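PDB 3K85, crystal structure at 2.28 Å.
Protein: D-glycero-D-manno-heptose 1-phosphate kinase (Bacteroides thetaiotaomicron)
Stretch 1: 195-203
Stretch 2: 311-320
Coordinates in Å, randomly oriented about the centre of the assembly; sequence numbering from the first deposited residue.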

# COMPACT_ATOMS: atom_id res chain seq x y z
N LEU A 195 3.03 7.21 -15.13
CA LEU A 195 4.45 7.27 -14.80
C LEU A 195 5.27 6.50 -15.84
O LEU A 195 6.34 6.96 -16.25
CB LEU A 195 4.71 6.70 -13.40
CG LEU A 195 6.09 7.02 -12.81
CD1 LEU A 195 6.16 8.50 -12.41
CD2 LEU A 195 6.37 6.14 -11.61
N GLU A 196 4.78 5.33 -16.25
CA GLU A 196 5.50 4.54 -17.24
C GLU A 196 5.65 5.26 -18.58
O GLU A 196 6.69 5.18 -19.22
CB GLU A 196 4.83 3.18 -17.45
CG GLU A 196 4.83 2.30 -16.21
CD GLU A 196 4.18 0.94 -16.44
OE1 GLU A 196 3.09 0.89 -17.05
OE2 GLU A 196 4.75 -0.07 -15.99
N SER A 197 4.61 5.97 -19.02
CA SER A 197 4.71 6.68 -20.30
C SER A 197 5.50 7.99 -20.16
O SER A 197 5.82 8.65 -21.16
CB SER A 197 3.32 6.96 -20.87
OG SER A 197 2.55 7.74 -19.99
N SER A 198 5.83 8.35 -18.92
CA SER A 198 6.59 9.56 -18.61
C SER A 198 8.05 9.24 -18.29
O SER A 198 8.80 10.12 -17.89
CB SER A 198 5.98 10.28 -17.41
OG SER A 198 4.67 10.74 -17.67
N MSE A 199 8.47 7.99 -18.45
CA MSE A 199 9.85 7.64 -18.12
C MSE A 199 10.67 6.90 -19.15
O MSE A 199 10.18 6.05 -19.89
CB MSE A 199 9.90 6.85 -16.82
CG MSE A 199 9.72 7.70 -15.59
SE MSE A 199 9.55 6.61 -14.00
CE MSE A 199 11.10 5.47 -14.24
N VAL A 200 11.96 7.23 -19.17
CA VAL A 200 12.90 6.61 -20.08
C VAL A 200 14.09 6.07 -19.28
O VAL A 200 14.69 6.79 -18.48
CB VAL A 200 13.40 7.63 -21.13
CG1 VAL A 200 14.18 6.91 -22.23
CG2 VAL A 200 12.23 8.38 -21.72
N LEU A 201 14.41 4.80 -19.49
CA LEU A 201 15.53 4.14 -18.84
C LEU A 201 16.67 4.06 -19.85
O LEU A 201 16.55 3.37 -20.86
CB LEU A 201 15.14 2.73 -18.42
CG LEU A 201 14.76 2.50 -16.96
CD1 LEU A 201 15.77 1.53 -16.35
CD2 LEU A 201 14.73 3.81 -16.19
N TYR A 202 17.77 4.75 -19.58
CA TYR A 202 18.89 4.74 -20.51
C TYR A 202 20.26 4.41 -19.90
O TYR A 202 20.73 5.10 -19.00
CB TYR A 202 18.97 6.10 -21.23
CG TYR A 202 20.11 6.21 -22.20
CD1 TYR A 202 20.22 5.34 -23.29
CD2 TYR A 202 21.11 7.18 -22.03
CE1 TYR A 202 21.29 5.43 -24.18
CE2 TYR A 202 22.18 7.28 -22.92
CZ TYR A 202 22.26 6.40 -23.99
OH TYR A 202 23.33 6.48 -24.86
N PHE A 203 20.88 3.36 -20.42
CA PHE A 203 22.19 2.94 -19.96
C PHE A 203 23.24 3.49 -20.92
O PHE A 203 22.90 3.90 -22.03
CB PHE A 203 22.30 1.41 -19.93
CG PHE A 203 21.35 0.75 -18.97
CD1 PHE A 203 19.98 0.73 -19.22
CD2 PHE A 203 21.83 0.10 -17.84
CE1 PHE A 203 19.11 0.07 -18.36
CE2 PHE A 203 20.97 -0.57 -16.98
CZ PHE A 203 19.60 -0.58 -17.24
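Stretch 2, residues 311-320: RKEEVVRALN

Stretch 2 is helical and packs along the strand of stretch 1, running in nearly the same direction. The axes of strand 199-202 and helix 311-320 make an angle of 11° between their N-to-C directions and approach to 9.1 Å. In this arrangement the CA atoms of Val-200 and Val-316 lie 6.9 Å apart, and those of Tyr-202 and Leu-319 lie 7.7 Å apart. Within the helix, backbone hydrogen bonds such as Val-316 N to Lys-312 O (2.8 Å) and Leu-319 N to Val-315 O (3.0 Å) hold the i to i+4 pattern that brings Lys-312, Val-315 and Leu-319 to the side facing the strand. The strand alternates in turn, with the CA-to-CB bonds of Val-200 and Tyr-202 pointing toward the helix and those of Met-199 and Leu-201 pointing away. Together the two stretches bury 390 Å².

Lys-312 covers the most surface. Its side chain is fully extended, with all four chi angles in t, and this reach carries the amine to the backbone where the helix of stretch 1 gives way to the strand. There Lys-312 NZ donates a hydrogen bond to Met-199 O at 2.8 Å and a weak one to Glu-196 O at 3.2 Å. Both acceptors are carbonyls, so the charged end is held by main chain rather than by an acidic side chain. The aliphatic part of the lysine also packs closely: Lys-312 CD lies 3.2 Å from Ser-197 O, and Lys-312 CG is 4.0 Å from Val-200 CG2.

Val-200, which is buried and almost equal to Lys-312 in covered area, is the apolar centre of the contact. Its chi1 is t, and both methyls pack on the helix: Val-200 CG2 lies 4.0 Å from Val-315 CG1, and Val-316 CG2 is 3.6 Å from Val-200 CG1 and 4.0 Å from Val-200 CG2. Val-200 CG1 is also 4.3 Å from Leu-319 CD1.

Leu-319 extends this apolar packing one turn beyond Val-315, bridging the two strand residues that face the helix. Besides its approach to Val-200, Leu-319 CD1 lies 4.0 Å from Tyr-202 CB, and Leu-319 CD2 sits over one face of the Tyr-202 ring. The tyrosine, with chi1 in t, carries its hydroxyl to the helix backbone, where Tyr-202 OH is 3.8 Å from Leu-319 O; the hydroxyl is hydrogen-bonded elsewhere in the structure.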

# COMPACT_ATOMS: atom_id res chain seq x y z
N ARG A 311 6.04 13.58 -25.59
CA ARG A 311 7.39 13.88 -26.05
C ARG A 311 8.35 12.73 -25.77
O ARG A 311 9.52 12.81 -26.13
CB ARG A 311 7.91 15.15 -25.37
CG ARG A 311 7.16 16.41 -25.77
CD ARG A 311 7.62 17.64 -24.98
NE ARG A 311 9.02 17.98 -25.20
CZ ARG A 311 9.57 18.19 -26.40
NH1 ARG A 311 8.84 18.10 -27.51
NH2 ARG A 311 10.86 18.52 -26.48
N LYS A 312 7.86 11.66 -25.15
CA LYS A 312 8.73 10.54 -24.84
C LYS A 312 9.41 9.92 -26.05
O LYS A 312 10.62 9.70 -26.04
CB LYS A 312 7.97 9.45 -24.07
CG LYS A 312 8.80 8.19 -23.83
CD LYS A 312 8.12 7.18 -22.92
CE LYS A 312 8.89 5.87 -22.91
NZ LYS A 312 8.51 4.94 -21.80
N GLU A 313 8.65 9.62 -27.10
CA GLU A 313 9.22 9.00 -28.30
C GLU A 313 10.41 9.78 -28.86
O GLU A 313 11.39 9.18 -29.33
CB GLU A 313 8.16 8.83 -29.39
CG GLU A 313 8.71 8.28 -30.70
CD GLU A 313 9.31 6.88 -30.58
OE1 GLU A 313 10.08 6.64 -29.63
OE2 GLU A 313 9.03 6.03 -31.45
N GLU A 314 10.33 11.10 -28.82
CA GLU A 314 11.40 11.95 -29.31
C GLU A 314 12.62 11.66 -28.44
O GLU A 314 13.66 11.24 -28.95
CB GLU A 314 11.00 13.42 -29.19
CG GLU A 314 11.17 14.23 -30.48
CD GLU A 314 10.54 13.56 -31.70
OE1 GLU A 314 11.17 12.66 -32.28
OE2 GLU A 314 9.41 13.94 -32.07
N VAL A 315 12.48 11.87 -27.14
CA VAL A 315 13.57 11.61 -26.21
C VAL A 315 14.19 10.24 -26.48
O VAL A 315 15.41 10.12 -26.63
CB VAL A 315 13.06 11.66 -24.74
CG1 VAL A 315 14.15 11.20 -23.78
CG2 VAL A 315 12.62 13.08 -24.39
N VAL A 316 13.35 9.21 -26.54
CA VAL A 316 13.85 7.87 -26.78
C VAL A 316 14.60 7.74 -28.09
O VAL A 316 15.62 7.07 -28.15
CB VAL A 316 12.70 6.83 -26.75
CG1 VAL A 316 13.16 5.52 -27.38
CG2 VAL A 316 12.28 6.58 -25.31
N ARG A 317 14.10 8.38 -29.14
CA ARG A 317 14.77 8.30 -30.44
C ARG A 317 16.14 8.96 -30.45
O ARG A 317 17.10 8.42 -31.01
CB ARG A 317 13.90 8.91 -31.54
CG ARG A 317 12.87 7.95 -32.10
CD ARG A 317 12.00 8.62 -33.14
NE ARG A 317 11.18 7.65 -33.87
CZ ARG A 317 10.34 7.97 -34.85
NH1 ARG A 317 10.22 9.24 -35.23
NH2 ARG A 317 9.64 7.03 -35.46
N ALA A 318 16.23 10.14 -29.84
CA ALA A 318 17.47 10.89 -29.77
C ALA A 318 18.53 10.11 -29.00
O ALA A 318 19.64 9.92 -29.51
CB ALA A 318 17.22 12.23 -29.11
N LEU A 319 18.19 9.67 -27.80
CA LEU A 319 19.14 8.92 -26.97
C LEU A 319 19.64 7.64 -27.65
O LEU A 319 20.84 7.34 -27.58
CB LEU A 319 18.52 8.57 -25.61
CG LEU A 319 18.25 9.72 -24.62
CD1 LEU A 319 17.63 9.16 -23.35
CD2 LEU A 319 19.55 10.45 -24.30
N ASN A 320 18.75 6.89 -28.29
CA ASN A 320 19.16 5.65 -28.96
C ASN A 320 20.15 5.96 -30.08
O ASN A 320 20.87 5.07 -30.54
CB ASN A 320 17.95 4.90 -29.52
CG ASN A 320 17.20 4.12 -28.45
OD1 ASN A 320 16.55 4.70 -27.59
ND2 ASN A 320 17.28 2.80 -28.51